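Side-chain contacts in 4-carboxymuconolactone decarboxylase (Sinorhizobium meliloti, PDB 4G9Q), which probably acts as a carboxymuconolactone decarboxylase-type enzyme in benzoate degradation, or possibly as a peroxiredoxin, its exact reaction being unsettled: residues 190-193 with 194-197; 131-134 with 135-139; 62-65 with 66-70. All coordinates share one frame; numbering follows the deposited sequence.

Contact 1: 190-193 with 194-197; sequences RDLW and LRPD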
loop_
_atom_site.group_PDB
_atom_site.type_symbol
_atom_site.label_atom_id
_atom_site.label_comp_id
_atom_site.label_asym_id
_atom_site.label_seq_id
_atom_site.Cartn_x
_atom_site.Cartn_y
_atom_site.Cartn_z
ATOM N N ARG A 190 -16.959 19.666 -10.008
ATOM C CA ARG A 190 -17.139 20.966 -10.661
ATOM C C ARG A 190 -15.824 21.644 -11.055
ATOM O O ARG A 190 -15.820 22.813 -11.464
ATOM C CB ARG A 190 -18.010 21.894 -9.803
ATOM C CG ARG A 190 -19.470 21.479 -9.780
ATOM C CD ARG A 190 -20.354 22.525 -9.116
ATOM N NE ARG A 190 -21.550 22.777 -9.921
ATOM C CZ ARG A 190 -21.667 23.760 -10.810
ATOM N NH1 ARG A 190 -20.668 24.614 -11.010
ATOM N NH2 ARG A 190 -22.790 23.898 -11.498
ATOM N N ASP A 191 -14.715 20.911 -10.943
ATOM C CA ASP A 191 -13.412 21.417 -11.385
ATOM C C ASP A 191 -12.539 20.332 -12.006
ATOM O O ASP A 191 -12.426 20.263 -13.228
ATOM C CB ASP A 191 -12.659 22.153 -10.259
ATOM C CG ASP A 191 -11.282 22.645 -10.700
ATOM O OD1 ASP A 191 -11.080 22.857 -11.916
ATOM O OD2 ASP A 191 -10.391 22.820 -9.837
ATOM N N LEU A 192 -11.932 19.481 -11.169
ATOM C CA LEU A 192 -10.989 18.464 -11.644
ATOM C C LEU A 192 -11.504 17.677 -12.857
ATOM O O LEU A 192 -10.791 17.544 -13.859
ATOM C CB LEU A 192 -10.584 17.509 -10.499
ATOM C CG LEU A 192 -9.504 16.452 -10.797
ATOM C CD1 LEU A 192 -8.152 17.088 -11.089
ATOM C CD2 LEU A 192 -9.396 15.466 -9.635
ATOM N N TRP A 193 -12.740 17.187 -12.773
ATOM C CA TRP A 193 -13.322 16.338 -13.815
ATOM C C TRP A 193 -13.673 17.098 -15.089
ATOM O O TRP A 193 -13.877 16.490 -16.138
ATOM C CB TRP A 193 -14.534 15.561 -13.280
ATOM C CG TRP A 193 -14.097 14.360 -12.499
ATOM C CD1 TRP A 193 -13.989 14.254 -11.146
ATOM C CD2 TRP A 193 -13.669 13.108 -13.038
ATOM N NE1 TRP A 193 -13.528 13.000 -10.802
ATOM C CE2 TRP A 193 -13.323 12.277 -11.946
ATOM C CE3 TRP A 193 -13.562 12.597 -14.338
ATOM C CZ2 TRP A 193 -12.867 10.962 -12.118
ATOM C CZ3 TRP A 193 -13.105 11.287 -14.507
ATOM C CH2 TRP A 193 -12.767 10.489 -13.398
ATOM N N LEU A 194 -13.713 18.424 -14.991
ATOM C CA LEU A 194 -13.987 19.287 -16.144
ATOM C C LEU A 194 -12.724 19.903 -16.749
ATOM O O LEU A 194 -12.790 20.612 -17.763
ATOM C CB LEU A 194 -14.976 20.388 -15.742
ATOM C CG LEU A 194 -16.265 19.905 -15.073
ATOM C CD1 LEU A 194 -17.121 21.097 -14.655
ATOM C CD2 LEU A 194 -17.051 18.938 -15.977
ATOM N N ARG A 195 -11.570 19.637 -16.143
ATOM C CA ARG A 195 -10.310 20.128 -16.689
ATOM C C ARG A 195 -10.026 19.454 -18.036
ATOM O O ARG A 195 -10.111 18.232 -18.149
ATOM C CB ARG A 195 -9.172 19.919 -15.687
ATOM C CG ARG A 195 -9.218 20.892 -14.499
ATOM C CD ARG A 195 -8.181 20.519 -13.430
ATOM N NE ARG A 195 -6.827 20.481 -13.986
ATOM C CZ ARG A 195 -6.024 21.536 -14.113
ATOM N NH1 ARG A 195 -6.411 22.743 -13.704
ATOM N NH2 ARG A 195 -4.823 21.379 -14.647
ATOM N N PRO A 196 -9.725 20.252 -19.076
ATOM C CA PRO A 196 -9.640 19.668 -20.428
ATOM C C PRO A 196 -8.346 18.915 -20.769
ATOM O O PRO A 196 -8.272 18.270 -21.820
ATOM C CB PRO A 196 -9.800 20.893 -21.343
ATOM C CG PRO A 196 -9.242 22.030 -20.534
ATOM C CD PRO A 196 -9.680 21.729 -19.109
ATOM N N ASP A 197 -7.351 18.973 -19.887
ATOM C CA ASP A 197 -6.012 18.456 -20.187
ATOM C C ASP A 197 -5.950 16.926 -20.270
ATOM O O ASP A 197 -5.005 16.364 -20.825
ATOM C CB ASP A 197 -5.004 19.026 -19.189
ATOM C CG ASP A 197 -5.225 20.515 -18.941
ATOM O OD1 ASP A 197 -4.503 21.326 -19.562
ATOM O OD2 ASP A 197 -6.152 20.869 -18.161
HETATM O O HOH W 1 -8.876 24.070 -12.785
#
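Asp191 and Arg195 are joined through a water rather than directly. The water donates to Asp191 OD1 at 2.7 Å and accepts from Arg195 NH1 at 2.9 Å, lying at the edge of the guanidinium and in its plane. The two side chains lie side by side, pointing the same way, yet the planes of carboxylate and guanidinium stand 80° apart and Asp191 OD1 stays 5.0 Å from Arg195 NH1. Each has its main ionic partner elsewhere: Asp191 OD2 forms a salt bridge with Arg60 of the second subunit, and Arg195 NE one with Glu112. Two backbone carbonyls, of Ala149 and Val150, take up NH2 and NH1 of the same guanidinium, which a bend at chi3 (57°) turns aside from the line of the arginine chain.

Along the backbone, the chain leaves helix 178-192. Leu194 N donates to Asp191 O at 2.9 Å, and Arg195 N donates to Leu192 O at 3.2 Å, both donor nitrogens sitting well above the carbonyl planes. The second bond closes a type I beta turn from Leu192 to Arg195, which follows a wider pi-type turn and steers the chain into the loop before helix 200-213, within one of the two carboxymuconolactone decarboxylase family regions of this all-alpha protein.

Packing completes the turn. Arg195 CG passes 3.7 Å from Asp191 OD1, while Arg195 CD lies 4.2 Å from Leu192 CD1. With chi1 at -52°, Leu194 CG stands opposite its own carbonyl carbon and next to its N; from there CD1 reaches back to within 3.8 Å of Arg190 O. Of the Trp193 side chain, only CB approaches Leu194; the indole is buried, its NE1 hydrogen-bonded to Tyr120 and the rings of Phe189 and His116 packed against it.

Contact 2: 131-134 with 135-139; sequences GPVS and EAFAK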
loop_
_atom_site.group_PDB
_atom_site.type_symbol
_atom_site.label_atom_id
_atom_site.label_comp_id
_atom_site.label_asym_id
_atom_site.label_seq_id
_atom_site.Cartn_x
_atom_site.Cartn_y
_atom_site.Cartn_z
ATOM N N GLY A 131 10.462 14.332 -9.028
ATOM C CA GLY A 131 11.850 14.024 -9.395
ATOM C C GLY A 131 11.991 13.151 -10.634
ATOM O O GLY A 131 12.639 13.561 -11.606
ATOM N N PRO A 132 11.398 11.939 -10.611
ATOM C CA PRO A 132 11.485 11.018 -11.748
ATOM C C PRO A 132 10.913 11.570 -13.063
ATOM O O PRO A 132 11.544 11.420 -14.115
ATOM C CB PRO A 132 10.683 9.804 -11.276
ATOM C CG PRO A 132 10.820 9.825 -9.790
ATOM C CD PRO A 132 10.810 11.285 -9.425
ATOM N N VAL A 133 9.746 12.208 -13.011
ATOM C CA VAL A 133 9.123 12.725 -14.235
ATOM C C VAL A 133 9.846 13.974 -14.762
ATOM O O VAL A 133 9.972 14.144 -15.975
ATOM C CB VAL A 133 7.596 12.968 -14.072
ATOM C CG1 VAL A 133 7.003 13.609 -15.331
ATOM C CG2 VAL A 133 6.877 11.647 -13.776
ATOM N N SER A 134 10.329 14.831 -13.863
ATOM C CA SER A 134 11.114 16.004 -14.283
ATOM C C SER A 134 12.369 15.579 -15.037
ATOM O O SER A 134 12.756 16.221 -16.011
ATOM C CB SER A 134 11.470 16.918 -13.103
ATOM O OG SER A 134 12.433 16.328 -12.247
ATOM N N GLU A 135 12.988 14.488 -14.589
ATOM C CA GLU A 135 14.160 13.937 -15.271
ATOM C C GLU A 135 13.797 13.447 -16.677
ATOM O O GLU A 135 14.512 13.727 -17.644
ATOM C CB GLU A 135 14.791 12.815 -14.445
ATOM C CG GLU A 135 16.088 12.262 -15.035
ATOM C CD GLU A 135 16.677 11.121 -14.225
ATOM O OE1 GLU A 135 16.501 11.099 -12.985
ATOM O OE2 GLU A 135 17.334 10.248 -14.832
ATOM N N ALA A 136 12.678 12.730 -16.782
ATOM C CA ALA A 136 12.184 12.246 -18.070
ATOM C C ALA A 136 11.915 13.407 -19.026
ATOM O O ALA A 136 12.297 13.348 -20.201
ATOM C CB ALA A 136 10.934 11.404 -17.879
ATOM N N PHE A 137 11.279 14.463 -18.515
ATOM C CA PHE A 137 10.986 15.658 -19.307
ATOM C C PHE A 137 12.254 16.394 -19.734
ATOM O O PHE A 137 12.371 16.813 -20.887
ATOM C CB PHE A 137 10.068 16.625 -18.543
ATOM C CG PHE A 137 8.618 16.201 -18.494
ATOM C CD1 PHE A 137 8.153 15.124 -19.246
ATOM C CD2 PHE A 137 7.712 16.906 -17.708
ATOM C CE1 PHE A 137 6.804 14.742 -19.198
ATOM C CE2 PHE A 137 6.360 16.534 -17.657
ATOM C CZ PHE A 137 5.909 15.451 -18.408
ATOM N N ALA A 138 13.192 16.554 -18.802
ATOM C CA ALA A 138 14.454 17.254 -19.085
ATOM C C ALA A 138 15.247 16.589 -20.211
ATOM O O ALA A 138 15.760 17.276 -21.093
ATOM C CB ALA A 138 15.305 17.376 -17.824
ATOM N N LYS A 139 15.321 15.258 -20.186
ATOM C CA LYS A 139 16.046 14.491 -21.206
ATOM C C LYS A 139 15.457 14.672 -22.608
ATOM O O LYS A 139 16.183 14.600 -23.603
ATOM C CB LYS A 139 16.085 12.997 -20.846
ATOM C CG LYS A 139 16.645 12.682 -19.459
ATOM C CD LYS A 139 18.159 12.504 -19.442
ATOM C CE LYS A 139 18.642 12.041 -18.063
ATOM N NZ LYS A 139 18.045 10.727 -17.652
#
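Gly131 O receives Glu135 N at 3.1 Å, and the hydroxyl of Ser134 approaches the same oxygen, with OG 2.8 Å from it. That hydroxyl sits between its own backbone N and carbonyl carbon (chi1 71°), a rotation that folds OG back along the helix toward the preceding turn. Its single proton also has Val130 O within reach, a weaker partner, so the choice between the two carbonyls is not settled.

The tightest backbone link joins Ala138 N to Ser134 O at 2.8 Å. Phe137 N to Val133 O and Ala136 N to Pro132 O continue the same i to i+4 pattern, the regular alpha-helical bonding of helix 130-139. Pro132 O has a second donor in the hydroxyl of Thr94, on helix 93-102.

Val133 and Phe137, one turn apart, lie side by side and point the same way. The CG1 branch of Val133 sits over one face of the phenyl ring in a CH-pi contact, 3.8 Å from the ring centroid and 15° off its normal, displaced toward the rim where CZ is nearest. Ile110 of helix 107-120 touches both side chains, while Val49 of the second subunit packs on Val133 and Ser48 of that subunit on Phe137. With an alanine in place of Phe137 the ring is gone, and Val133 CG1 would probably be left without its CH-pi partner, with a gap opened toward Ile110 and Ser48 of the second subunit.

Away from this apolar pair, Lys139 NZ forms a salt bridge with Glu135 OE2 at 2.9 Å, meeting the oxygen's anti lone pair at the end of the extended glutamate chain. The helix is thus two-sided in its chemistry: hydrocarbon faces helix 107-120 and the second subunit, while an ion pair one turn long spans another side.

Contact 3: 62-65 with 66-70; sequences YGDV and WQRPG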
loop_
_atom_site.group_PDB
_atom_site.type_symbol
_atom_site.label_atom_id
_atom_site.label_comp_id
_atom_site.label_asym_id
_atom_site.label_seq_id
_atom_site.Cartn_x
_atom_site.Cartn_y
_atom_site.Cartn_z
ATOM N N TYR A 62 6.731 -7.731 -21.965
ATOM C CA TYR A 62 6.911 -6.930 -23.166
ATOM C C TYR A 62 6.568 -7.658 -24.459
ATOM O O TYR A 62 6.027 -7.051 -25.387
ATOM C CB TYR A 62 8.307 -6.306 -23.187
ATOM C CG TYR A 62 8.323 -5.072 -22.335
ATOM C CD1 TYR A 62 7.988 -3.830 -22.881
ATOM C CD2 TYR A 62 8.599 -5.146 -20.973
ATOM C CE1 TYR A 62 7.968 -2.691 -22.103
ATOM C CE2 TYR A 62 8.581 -4.008 -20.179
ATOM C CZ TYR A 62 8.268 -2.785 -20.755
ATOM O OH TYR A 62 8.250 -1.655 -19.984
ATOM N N GLY A 63 6.847 -8.958 -24.502
ATOM C CA GLY A 63 6.667 -9.750 -25.717
ATOM C C GLY A 63 5.241 -10.197 -25.973
ATOM O O GLY A 63 4.885 -10.542 -27.109
ATOM N N ASP A 64 4.422 -10.203 -24.924
ATOM C CA ASP A 64 3.043 -10.670 -25.040
ATOM C C ASP A 64 2.029 -9.639 -24.545
ATOM O O ASP A 64 1.240 -9.122 -25.339
ATOM C CB ASP A 64 2.866 -12.024 -24.341
ATOM C CG ASP A 64 1.661 -12.796 -24.849
ATOM O OD1 ASP A 64 0.522 -12.438 -24.489
ATOM O OD2 ASP A 64 1.854 -13.773 -25.608
ATOM N N VAL A 65 2.049 -9.328 -23.249
ATOM C CA VAL A 65 1.045 -8.420 -22.670
ATOM C C VAL A 65 0.994 -7.079 -23.409
ATOM O O VAL A 65 -0.079 -6.651 -23.858
ATOM C CB VAL A 65 1.289 -8.176 -21.164
ATOM C CG1 VAL A 65 0.204 -7.252 -20.576
ATOM C CG2 VAL A 65 1.314 -9.496 -20.430
ATOM N N TRP A 66 2.152 -6.435 -23.540
ATOM C CA TRP A 66 2.245 -5.126 -24.187
ATOM C C TRP A 66 1.886 -5.180 -25.669
ATOM O O TRP A 66 1.579 -4.150 -26.268
ATOM C CB TRP A 66 3.639 -4.516 -24.002
ATOM C CG TRP A 66 3.771 -3.712 -22.739
ATOM C CD1 TRP A 66 4.143 -4.173 -21.507
ATOM C CD2 TRP A 66 3.542 -2.304 -22.590
ATOM N NE1 TRP A 66 4.152 -3.138 -20.600
ATOM C CE2 TRP A 66 3.789 -1.981 -21.237
ATOM C CE3 TRP A 66 3.146 -1.283 -23.470
ATOM C CZ2 TRP A 66 3.653 -0.678 -20.737
ATOM C CZ3 TRP A 66 3.017 0.012 -22.975
ATOM C CH2 TRP A 66 3.268 0.300 -21.616
ATOM N N GLN A 67 1.906 -6.385 -26.239
ATOM C CA GLN A 67 1.617 -6.594 -27.660
ATOM C C GLN A 67 0.162 -6.957 -27.953
ATOM O O GLN A 67 -0.220 -7.086 -29.125
ATOM C CB GLN A 67 2.551 -7.656 -28.254
ATOM C CG GLN A 67 4.039 -7.321 -28.152
ATOM C CD GLN A 67 4.368 -5.904 -28.593
ATOM O OE1 GLN A 67 4.820 -5.084 -27.792
ATOM N NE2 GLN A 67 4.138 -5.607 -29.869
ATOM N N ARG A 68 -0.650 -7.113 -26.903
ATOM C CA ARG A 68 -2.065 -7.450 -27.068
ATOM C C ARG A 68 -2.797 -6.273 -27.711
ATOM O O ARG A 68 -2.831 -5.182 -27.146
ATOM C CB ARG A 68 -2.716 -7.818 -25.735
ATOM C CG ARG A 68 -2.178 -9.083 -25.090
ATOM C CD ARG A 68 -2.897 -9.374 -23.767
ATOM N NE ARG A 68 -4.340 -9.528 -23.943
ATOM C CZ ARG A 68 -4.952 -10.661 -24.274
ATOM N NH1 ARG A 68 -4.254 -11.775 -24.472
ATOM N NH2 ARG A 68 -6.271 -10.679 -24.410
ATOM N N PRO A 69 -3.370 -6.493 -28.908
ATOM C CA PRO A 69 -3.850 -5.370 -29.724
ATOM C C PRO A 69 -5.154 -4.710 -29.262
ATOM O O PRO A 69 -5.489 -3.632 -29.760
ATOM C CB PRO A 69 -4.044 -6.008 -31.105
ATOM C CG PRO A 69 -4.332 -7.434 -30.812
ATOM C CD PRO A 69 -3.478 -7.777 -29.624
ATOM N N GLY A 70 -5.870 -5.343 -28.329
ATOM C CA GLY A 70 -7.142 -4.815 -27.824
ATOM C C GLY A 70 -7.027 -3.472 -27.123
ATOM O O GLY A 70 -7.998 -2.724 -27.022
HETATM O O HOH W 2 -1.789 -13.215 -25.389
#
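The aromatic interaction is an offset stack between Tyr62 and Trp66, four residues apart where helix 51-65, widened by a pi-type turn, gives way to the loop. The tyrosine ring and the five-membered ring of the indole are almost parallel, with planes at 2° and centroids 4.5 Å apart; each meets the other near the rim, through CD1 and CE1 of Tyr62 and CD1 and NE1 of Trp66. The polar ends are held from outside, Tyr62 OH by Tyr96 OH and Trp66 NE1 by Tyr247 OH, while His243 meets the indole edge-to-face.

Backbone hydrogen bonds turn the chain out of the helix. Gln67 N donates to Asp64 O at 3.0 Å, a rather bent bond, and Arg68 N donates much more directly to Val65 O at 3.1 Å, its N-H...O angle 164°. The latter bond closes a type I beta turn from Val65 to Arg68, leading toward helix 73-86.

The charged ends of Asp64 and Arg68 meet through a water. It donates to Asp64 OD1 at 2.6 Å and accepts a weak bond from Arg68 NH1; Asp64 OD1 and Arg68 NH1 themselves are 4.8 Å apart. OD1 also bonds Tyr183 OH of the third subunit, and Arg68 NE forms a salt bridge with Glu239. The arginine CG, next to its own N and opposite its carbonyl carbon (chi1 -65°), packs 3.4 Å from Val65 O before the chain bends at chi3.

With Tyr62 OH and Trp66 NE1 each bonded to another tyrosine hydroxyl, and Asp64 gripped from the third subunit, both rings and the carboxylate are probably well fixed, whereas the weak water link probably contributes less to holding Arg68 than the salt bridge to Glu239.

In the fold
Contacts 1 and 3 are close counterparts on opposite sides of the chain's centre, about 31 Å apart between centres, one in each of the two carboxymuconolactone decarboxylase family regions. In both, the chain leaves a helix through a type I turn, buries a tryptophan, and bridges an aspartate to an arginine by water; contact 1 faces the second subunit, contact 3 the third. Trp66 has an aromatic partner within its own segments as well as outside, whereas the ring partners of Trp193 all lie outside. Contact 2 instead stays within one helix, mixing a buried apolar side with a more exposed salt bridge, and shares with contact 1 a border on the second subunit. All three are partly buried, and none touches another.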